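Local structure of UDP-N-acetylglucosamine 3-dehydrogenase (Acidithiobacillus ferrooxidans, 7BVJ) at residues M4-I9 and D275-I280; A23-L28 and A271-F276; A56-V61 and A77-Q82. The protein catalyses the NAD(+)-dependent oxidation of the glucosamine 3-position of UDP-N-acetylglucosamine to a ketone, a step in making the 2,3-diamino sugar of lipid A. All coordinates share one frame; numbering follows the deposited sequence.

Interaction 1 of 3, residues M4-I9 and D275-I280; sequences MRTGVI and DFLNAI
M4 carries most of this contact: its terminal methyl CE lies between L277 and I280, which stand one helical turn apart on helix 268-282. M4 CE comes to 3.5 Å from I280 CG2 and to 3.7 Å from I280 CD1, so it rests against both branches of the isoleucine. On the other flank M4 CE is 3.7 Å from L277 CD2. The M4 chain leaves the backbone with CG opposite the main-chain N (chi1 -179°) and then bends at both later torsions, which turns SD and CE toward the helix. T6 adds a lighter touch. Its methyl CG2 meets L277 CD2 at 4.0 Å, the two side chains running at about a right angle, so that one leucine methyl serves both M4 and T6. All of these meetings are between apolar groups.

The next shell fixes where these groups sit. The hydroxyl of T6 is hydrogen-bonded to the hydroxyl of S26, which holds the rotation of the threonine and keeps OG1 paired while CG2 faces L277. I280 CD1 also lies 3.7 Å above one face of the F276 ring, offset toward its rim, and this ring reaches on to Y22, A63, H86 and L88. L277 and I280 also touch A63 of strand 63-66, and I280 touches H86 of strand 86-90, so the helix lies across more than one strand. The contact thus joins the start of strand 5-9, an inner strand of the parallel sheet, and the residue leading into it, to a helix that returns from late in the chain, packed with helix 13-25 on a Rossmann-type NAD-binding sheet.

Interaction 2 of 3, residues A23-L28 and A271-F276; sequences AAISQL and AEIEDF
I25, the last residue of helix 13-25, reaches across to I273 and the backbone N of E274 with a single methyl, CD1. Its first torsion (chi1 75°) sets CG1 between the backbone N and the carbonyl carbon, and from there the chain runs on fully extended to CD1. I25 CD1 meets I273 CG2 at 3.6 Å, the two side chains slanting past each other.

I273 presents its short branch. With chi1 at -79°, CG2 is turned away from the residue's own N and faces the incoming methyl, while the isoleucine as a whole also packs on K21, Y22 and L88. Beyond I273, the same I25 CD1 lies 3.9 Å from E274 N and 4.2 Å from E274 CB, so it meets backbone and the root of the glutamate. The carboxylate takes no part: the E274 chain stays extended through its first two torsions, and OE2 makes a weak hydrogen bond to N278 one turn further along.

After I25 the chain leaves helical geometry at S26, whose OG is hydrogen-bonded back to the carbonyl oxygen of Y22; this turn leads into strand 27-32. With one methyl set against another and against the backbone and CB of E274, and 96 Å² buried in all, the contact is small and purely van der Waals, which implies that it depends on shape and carries no directional bond.

Interaction 3 of 3, residues A56-V61 and A77-Q82; sequences ALLAEV and AEVAMQ
With CG set opposite its own carbonyl carbon (chi1 -72°) and the chain extended at chi2 (163°), L58 projects from helix 54-59 with its two methyls forked over A80 of helix 73-82. One prong, L58 CD1, lies 3.7 Å from A80 CA; the other, L58 CD2, is 3.7 Å from A80 CB. The small alanine lets the leucine come down almost onto the helix backbone. L58 CD1 also meets V79 CG1 at 3.9 Å, and these two side chains cross at about a right angle. In V79 it is the methyl trans to the main-chain N (chi1 176°) that makes the touch.

Beyond the pair, L58 packs on V64 and V85, and A80 on C87, so both helices rest on the sheet at strands 63-66 and 86-90. Replacing L58 by an alanine would remove both methyls and would probably leave A80 and V79 without their apolar partner, opening a gap between the helices. Helix 54-59 leads into strand 63-66, and helix 73-82 connects that strand to its neighbour 86-90: successive beta-alpha-beta crossovers of a Rossmann fold, packed helix to helix.

How the interactions relate
From the N terminus, strand 5-9 opens the widest loop, which interaction 1 closes when helix 268-282 returns to the start of the sheet. Helix 13-25 follows, and its end opens the loop of interaction 2, closed one turn earlier on that same late helix; it lies within the first loop, and the two contacts share D275 and F276. Their centres are about 6 Å apart. Both longer loops enclose the short one of interaction 3, which joins helices 54-59 and 73-82; no loops cross. Interactions 1 and 2 therefore tie the late helix to the Rossmann domain, while interaction 3 is internal to it, with V61 and L57 packing against the backbone of strand 5-9.

Interaction 1 of 3, residues M4-I9 and D275-I280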
loop_
_atom_site.group_PDB
_atom_site.type_symbol
_atom_site.label_atom_id
_atom_site.label_comp_id
_atom_site.label_asym_id
_atom_site.label_seq_id
_atom_site.Cartn_x
_atom_site.Cartn_y
_atom_site.Cartn_z
ATOM N N MET A 4 -0.060 19.861 -14.057
ATOM C CA MET A 4 -1.304 19.253 -13.629
ATOM C C MET A 4 -1.834 20.011 -12.419
ATOM O O MET A 4 -1.064 20.358 -11.517
ATOM C CB MET A 4 -1.080 17.785 -13.279
ATOM C CG MET A 4 -2.321 17.068 -12.860
ATOM S SD MET A 4 -2.974 16.160 -14.245
ATOM C CE MET A 4 -2.008 14.677 -14.049
ATOM N N ARG A 5 -3.146 20.258 -12.399
ATOM C CA ARG A 5 -3.796 20.858 -11.238
ATOM C C ARG A 5 -4.176 19.754 -10.252
ATOM O O ARG A 5 -4.969 18.856 -10.577
ATOM C CB ARG A 5 -5.025 21.663 -11.655
ATOM C CG ARG A 5 -4.687 22.948 -12.385
ATOM C CD ARG A 5 -5.948 23.549 -12.963
ATOM N NE ARG A 5 -6.703 22.582 -13.750
ATOM C CZ ARG A 5 -8.031 22.517 -13.779
ATOM N NH1 ARG A 5 -8.751 23.363 -13.050
ATOM N NH2 ARG A 5 -8.639 21.607 -14.528
ATOM N N THR A 6 -3.612 19.832 -9.045
ATOM C CA THR A 6 -3.702 18.753 -8.074
ATOM C C THR A 6 -4.239 19.263 -6.741
ATOM O O THR A 6 -4.158 20.450 -6.412
ATOM C CB THR A 6 -2.340 18.081 -7.857
ATOM O OG1 THR A 6 -1.388 19.054 -7.399
ATOM C CG2 THR A 6 -1.838 17.440 -9.150
ATOM N N GLY A 7 -4.816 18.329 -5.979
ATOM C CA GLY A 7 -5.319 18.621 -4.652
ATOM C C GLY A 7 -5.267 17.395 -3.759
ATOM O O GLY A 7 -5.048 16.268 -4.212
ATOM N N VAL A 8 -5.458 17.633 -2.465
ATOM C CA VAL A 8 -5.550 16.567 -1.478
ATOM C C VAL A 8 -6.817 16.774 -0.666
ATOM O O VAL A 8 -7.081 17.878 -0.179
ATOM C CB VAL A 8 -4.315 16.499 -0.555
ATOM C CG1 VAL A 8 -4.460 15.351 0.445
ATOM C CG2 VAL A 8 -3.029 16.302 -1.371
ATOM N N ILE A 9 -7.608 15.721 -0.548
ATOM C CA ILE A 9 -8.815 15.689 0.264
ATOM C C ILE A 9 -8.480 14.869 1.499
ATOM O O ILE A 9 -8.283 13.650 1.406
ATOM C CB ILE A 9 -9.991 15.080 -0.504
ATOM C CG1 ILE A 9 -10.289 15.923 -1.755
ATOM C CG2 ILE A 9 -11.195 14.878 0.440
ATOM C CD1 ILE A 9 -11.240 15.259 -2.735
ATOM N N ASP A 275 4.180 8.662 -10.339
ATOM C CA ASP A 275 3.645 7.607 -11.190
ATOM C C ASP A 275 2.164 7.844 -11.502
ATOM O O ASP A 275 1.736 7.725 -12.656
ATOM C CB ASP A 275 3.880 6.256 -10.522
ATOM C CG ASP A 275 3.419 5.108 -11.368
ATOM O OD1 ASP A 275 2.197 4.863 -11.383
ATOM O OD2 ASP A 275 4.264 4.444 -12.017
ATOM N N PHE A 276 1.369 8.183 -10.478
ATOM C CA PHE A 276 -0.053 8.495 -10.672
ATOM C C PHE A 276 -0.240 9.607 -11.715
ATOM O O PHE A 276 -1.047 9.485 -12.661
ATOM C CB PHE A 276 -0.647 8.853 -9.289
ATOM C CG PHE A 276 -2.032 9.489 -9.303
ATOM C CD1 PHE A 276 -3.108 8.885 -9.943
ATOM C CD2 PHE A 276 -2.260 10.665 -8.597
ATOM C CE1 PHE A 276 -4.386 9.472 -9.911
ATOM C CE2 PHE A 276 -3.523 11.268 -8.574
ATOM C CZ PHE A 276 -4.594 10.664 -9.231
ATOM N N LEU A 277 0.531 10.686 -11.584
ATOM C CA LEU A 277 0.358 11.821 -12.495
ATOM C C LEU A 277 0.862 11.494 -13.911
ATOM O O LEU A 277 0.274 11.935 -14.912
ATOM C CB LEU A 277 1.063 13.054 -11.925
ATOM C CG LEU A 277 0.555 13.599 -10.581
ATOM C CD1 LEU A 277 1.325 14.857 -10.159
ATOM C CD2 LEU A 277 -0.938 13.872 -10.646
ATOM N N ASN A 278 1.932 10.707 -14.016
ATOM C CA ASN A 278 2.384 10.262 -15.331
ATOM C C ASN A 278 1.348 9.366 -15.980
ATOM O O ASN A 278 1.144 9.432 -17.191
ATOM C CB ASN A 278 3.724 9.541 -15.226
ATOM C CG ASN A 278 4.846 10.479 -14.886
ATOM O OD1 ASN A 278 4.789 11.667 -15.202
ATOM N ND2 ASN A 278 5.871 9.965 -14.228
ATOM N N ALA A 279 0.670 8.537 -15.190
ATOM C CA ALA A 279 -0.361 7.685 -15.768
ATOM C C ALA A 279 -1.474 8.523 -16.369
ATOM O O ALA A 279 -1.982 8.216 -17.456
ATOM C CB ALA A 279 -0.915 6.740 -14.710
ATOM N N ILE A 280 -1.875 9.587 -15.669
ATOM C CA ILE A 280 -2.896 10.470 -16.238
ATOM C C ILE A 280 -2.395 11.079 -17.539
ATOM O O ILE A 280 -3.085 11.046 -18.567
ATOM C CB ILE A 280 -3.304 11.572 -15.244
ATOM C CG1 ILE A 280 -4.059 10.982 -14.057
ATOM C CG2 ILE A 280 -4.142 12.636 -15.967
ATOM C CD1 ILE A 280 -4.001 11.846 -12.780
#

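Interaction 2 of 3, residues A23-L28 and A271-F276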
loop_
_atom_site.group_PDB
_atom_site.type_symbol
_atom_site.label_atom_id
_atom_site.label_comp_id
_atom_site.label_asym_id
_atom_site.label_seq_id
_atom_site.Cartn_x
_atom_site.Cartn_y
_atom_site.Cartn_z
ATOM N N ALA A 23 2.887 19.636 -4.102
ATOM C CA ALA A 23 3.401 20.998 -4.222
ATOM C C ALA A 23 4.783 21.017 -4.857
ATOM O O ALA A 23 5.121 21.962 -5.585
ATOM C CB ALA A 23 3.448 21.674 -2.853
ATOM N N ALA A 24 5.590 19.983 -4.599
ATOM C CA ALA A 24 6.914 19.957 -5.208
ATOM C C ALA A 24 6.887 19.581 -6.692
ATOM O O ALA A 24 7.752 20.034 -7.449
ATOM C CB ALA A 24 7.829 18.995 -4.450
ATOM N N ILE A 25 5.943 18.759 -7.149
ATOM C CA ILE A 25 6.059 18.210 -8.499
ATOM C C ILE A 25 4.916 18.593 -9.432
ATOM O O ILE A 25 4.866 18.090 -10.560
ATOM C CB ILE A 25 6.201 16.679 -8.461
ATOM C CG1 ILE A 25 4.849 16.046 -8.133
ATOM C CG2 ILE A 25 7.283 16.281 -7.480
ATOM C CD1 ILE A 25 4.939 14.566 -8.019
ATOM N N SER A 26 3.996 19.450 -9.013
ATOM C CA SER A 26 2.832 19.790 -9.831
ATOM C C SER A 26 2.324 21.146 -9.369
ATOM O O SER A 26 2.982 21.831 -8.581
ATOM C CB SER A 26 1.740 18.712 -9.740
ATOM O OG SER A 26 1.134 18.664 -8.437
ATOM N N GLN A 27 1.141 21.524 -9.853
ATOM C CA GLN A 27 0.519 22.807 -9.518
ATOM C C GLN A 27 -0.561 22.532 -8.471
ATOM O O GLN A 27 -1.731 22.295 -8.792
ATOM C CB GLN A 27 -0.038 23.483 -10.765
ATOM C CG GLN A 27 1.041 24.035 -11.701
ATOM C CD GLN A 27 1.726 22.944 -12.518
ATOM O OE1 GLN A 27 1.078 22.230 -13.279
ATOM N NE2 GLN A 27 3.040 22.814 -12.359
ATOM N N LEU A 28 -0.150 22.529 -7.210
ATOM C CA LEU A 28 -1.068 22.243 -6.108
ATOM C C LEU A 28 -2.024 23.416 -5.933
ATOM O O LEU A 28 -1.615 24.486 -5.479
ATOM C CB LEU A 28 -0.287 21.987 -4.824
ATOM C CG LEU A 28 -1.079 21.679 -3.535
ATOM C CD1 LEU A 28 -1.773 20.326 -3.571
ATOM C CD2 LEU A 28 -0.185 21.770 -2.296
ATOM N N ALA A 271 7.532 9.027 -5.362
ATOM C CA ALA A 271 7.564 8.119 -6.509
ATOM C C ALA A 271 6.156 7.697 -6.910
ATOM O O ALA A 271 5.798 7.691 -8.092
ATOM C CB ALA A 271 8.410 6.883 -6.162
ATOM N N GLU A 272 5.346 7.334 -5.922
ATOM C CA GLU A 272 3.985 6.879 -6.172
ATOM C C GLU A 272 3.131 8.011 -6.757
ATOM O O GLU A 272 2.327 7.801 -7.679
ATOM C CB GLU A 272 3.446 6.321 -4.842
ATOM C CG GLU A 272 1.980 6.053 -4.668
ATOM C CD GLU A 272 1.679 5.323 -3.331
ATOM O OE1 GLU A 272 1.441 4.094 -3.311
ATOM O OE2 GLU A 272 1.709 5.984 -2.281
ATOM N N ILE A 273 3.351 9.240 -6.300
ATOM C CA ILE A 273 2.539 10.337 -6.811
ATOM C C ILE A 273 2.979 10.709 -8.220
ATOM O O ILE A 273 2.140 10.957 -9.103
ATOM C CB ILE A 273 2.583 11.525 -5.832
ATOM C CG1 ILE A 273 1.629 11.229 -4.671
ATOM C CG2 ILE A 273 2.192 12.839 -6.536
ATOM C CD1 ILE A 273 1.712 12.214 -3.514
ATOM N N GLU A 274 4.293 10.725 -8.472
ATOM C CA GLU A 274 4.743 10.980 -9.838
ATOM C C GLU A 274 4.217 9.916 -10.787
ATOM O O GLU A 274 3.820 10.225 -11.917
ATOM C CB GLU A 274 6.266 11.056 -9.934
ATOM C CG GLU A 274 6.697 11.416 -11.361
ATOM C CD GLU A 274 8.195 11.485 -11.564
ATOM O OE1 GLU A 274 8.918 11.836 -10.612
ATOM O OE2 GLU A 274 8.644 11.190 -12.691
ATOM N N ASP A 275 4.180 8.662 -10.339
ATOM C CA ASP A 275 3.645 7.607 -11.190
ATOM C C ASP A 275 2.164 7.844 -11.502
ATOM O O ASP A 275 1.736 7.725 -12.656
ATOM C CB ASP A 275 3.880 6.256 -10.522
ATOM C CG ASP A 275 3.419 5.108 -11.368
ATOM O OD1 ASP A 275 2.197 4.863 -11.383
ATOM O OD2 ASP A 275 4.264 4.444 -12.017
ATOM N N PHE A 276 1.369 8.183 -10.478
ATOM C CA PHE A 276 -0.053 8.495 -10.672
ATOM C C PHE A 276 -0.240 9.607 -11.715
ATOM O O PHE A 276 -1.047 9.485 -12.661
ATOM C CB PHE A 276 -0.647 8.853 -9.289
ATOM C CG PHE A 276 -2.032 9.489 -9.303
ATOM C CD1 PHE A 276 -3.108 8.885 -9.943
ATOM C CD2 PHE A 276 -2.260 10.665 -8.597
ATOM C CE1 PHE A 276 -4.386 9.472 -9.911
ATOM C CE2 PHE A 276 -3.523 11.268 -8.574
ATOM C CZ PHE A 276 -4.594 10.664 -9.231
#

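Interaction 3 of 3, residues A56-V61 and A77-Q82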
loop_
_atom_site.group_PDB
_atom_site.type_symbol
_atom_site.label_atom_id
_atom_site.label_comp_id
_atom_site.label_asym_id
_atom_site.label_seq_id
_atom_site.Cartn_x
_atom_site.Cartn_y
_atom_site.Cartn_z
ATOM N N ALA A 56 -15.452 22.763 -4.153
ATOM C CA ALA A 56 -14.677 23.879 -4.684
ATOM C C ALA A 56 -13.237 23.475 -4.948
ATOM O O ALA A 56 -12.604 23.981 -5.886
ATOM C CB ALA A 56 -14.734 25.071 -3.728
ATOM N N LEU A 57 -12.689 22.584 -4.116
ATOM C CA LEU A 57 -11.442 21.919 -4.475
ATOM C C LEU A 57 -11.575 21.235 -5.832
ATOM O O LEU A 57 -10.790 21.483 -6.744
ATOM C CB LEU A 57 -11.045 20.906 -3.396
ATOM C CG LEU A 57 -9.689 20.203 -3.601
ATOM C CD1 LEU A 57 -9.047 19.864 -2.251
ATOM C CD2 LEU A 57 -9.839 18.958 -4.426
ATOM N N LEU A 58 -12.576 20.364 -5.975
ATOM C CA LEU A 58 -12.675 19.570 -7.192
ATOM C C LEU A 58 -12.839 20.453 -8.429
ATOM O O LEU A 58 -12.347 20.102 -9.508
ATOM C CB LEU A 58 -13.816 18.561 -7.058
ATOM C CG LEU A 58 -13.466 17.423 -6.086
ATOM C CD1 LEU A 58 -14.703 16.676 -5.644
ATOM C CD2 LEU A 58 -12.433 16.455 -6.711
ATOM N N ALA A 59 -13.493 21.612 -8.290
ATOM C CA ALA A 59 -13.639 22.518 -9.436
ATOM C C ALA A 59 -12.304 23.043 -9.958
ATOM O O ALA A 59 -12.219 23.415 -11.129
ATOM C CB ALA A 59 -14.544 23.704 -9.074
ATOM N N GLU A 60 -11.259 23.073 -9.130
ATOM C CA GLU A 60 -9.985 23.687 -9.478
ATOM C C GLU A 60 -8.859 22.686 -9.772
ATOM O O GLU A 60 -7.704 23.108 -9.879
ATOM C CB GLU A 60 -9.529 24.631 -8.354
ATOM C CG GLU A 60 -10.513 25.765 -8.001
ATOM C CD GLU A 60 -10.217 27.091 -8.704
ATOM O OE1 GLU A 60 -9.330 27.140 -9.587
ATOM O OE2 GLU A 60 -10.880 28.098 -8.366
ATOM N N VAL A 61 -9.136 21.380 -9.883
ATOM C CA VAL A 61 -8.067 20.396 -10.064
ATOM C C VAL A 61 -8.427 19.353 -11.107
ATOM O O VAL A 61 -9.595 19.137 -11.440
ATOM C CB VAL A 61 -7.702 19.634 -8.771
ATOM C CG1 VAL A 61 -7.267 20.572 -7.675
ATOM C CG2 VAL A 61 -8.878 18.755 -8.342
ATOM N N ALA A 77 -14.461 9.435 -2.955
ATOM C CA ALA A 77 -14.041 9.093 -4.311
ATOM C C ALA A 77 -15.206 9.179 -5.277
ATOM O O ALA A 77 -15.032 9.570 -6.436
ATOM C CB ALA A 77 -13.433 7.686 -4.351
ATOM N N GLU A 78 -16.406 8.808 -4.823
ATOM C CA GLU A 78 -17.584 8.962 -5.664
ATOM C C GLU A 78 -17.780 10.425 -6.052
ATOM O O GLU A 78 -18.010 10.741 -7.228
ATOM C CB GLU A 78 -18.816 8.420 -4.937
ATOM C CG GLU A 78 -19.965 8.061 -5.848
ATOM C CD GLU A 78 -21.216 7.672 -5.083
ATOM O OE1 GLU A 78 -21.398 8.144 -3.925
ATOM O OE2 GLU A 78 -22.017 6.901 -5.649
ATOM N N VAL A 79 -17.692 11.340 -5.073
ATOM C CA VAL A 79 -17.869 12.757 -5.407
ATOM C C VAL A 79 -16.752 13.229 -6.338
ATOM O O VAL A 79 -16.990 13.987 -7.289
ATOM C CB VAL A 79 -17.952 13.623 -4.135
ATOM C CG1 VAL A 79 -18.040 15.109 -4.509
ATOM C CG2 VAL A 79 -19.167 13.230 -3.287
ATOM N N ALA A 80 -15.524 12.759 -6.102
ATOM C CA ALA A 80 -14.395 13.227 -6.893
ATOM C C ALA A 80 -14.492 12.734 -8.332
ATOM O O ALA A 80 -14.222 13.490 -9.271
ATOM C CB ALA A 80 -13.080 12.797 -6.249
ATOM N N MET A 81 -14.936 11.494 -8.531
ATOM C CA MET A 81 -15.065 10.983 -9.889
ATOM C C MET A 81 -16.285 11.537 -10.603
ATOM O O MET A 81 -16.286 11.604 -11.838
ATOM C CB MET A 81 -15.127 9.458 -9.894
ATOM C CG MET A 81 -13.790 8.797 -9.646
ATOM S SD MET A 81 -13.963 7.028 -9.367
ATOM C CE MET A 81 -12.266 6.606 -9.076
ATOM N N GLN A 82 -17.342 11.893 -9.866
ATOM C CA GLN A 82 -18.489 12.525 -10.513
ATOM C C GLN A 82 -18.096 13.853 -11.141
ATOM O O GLN A 82 -18.709 14.285 -12.123
ATOM C CB GLN A 82 -19.623 12.736 -9.510
ATOM C CG GLN A 82 -20.908 13.195 -10.163
ATOM C CD GLN A 82 -21.296 12.306 -11.332
ATOM O OE1 GLN A 82 -21.407 11.089 -11.182
ATOM N NE2 GLN A 82 -21.498 12.908 -12.505
#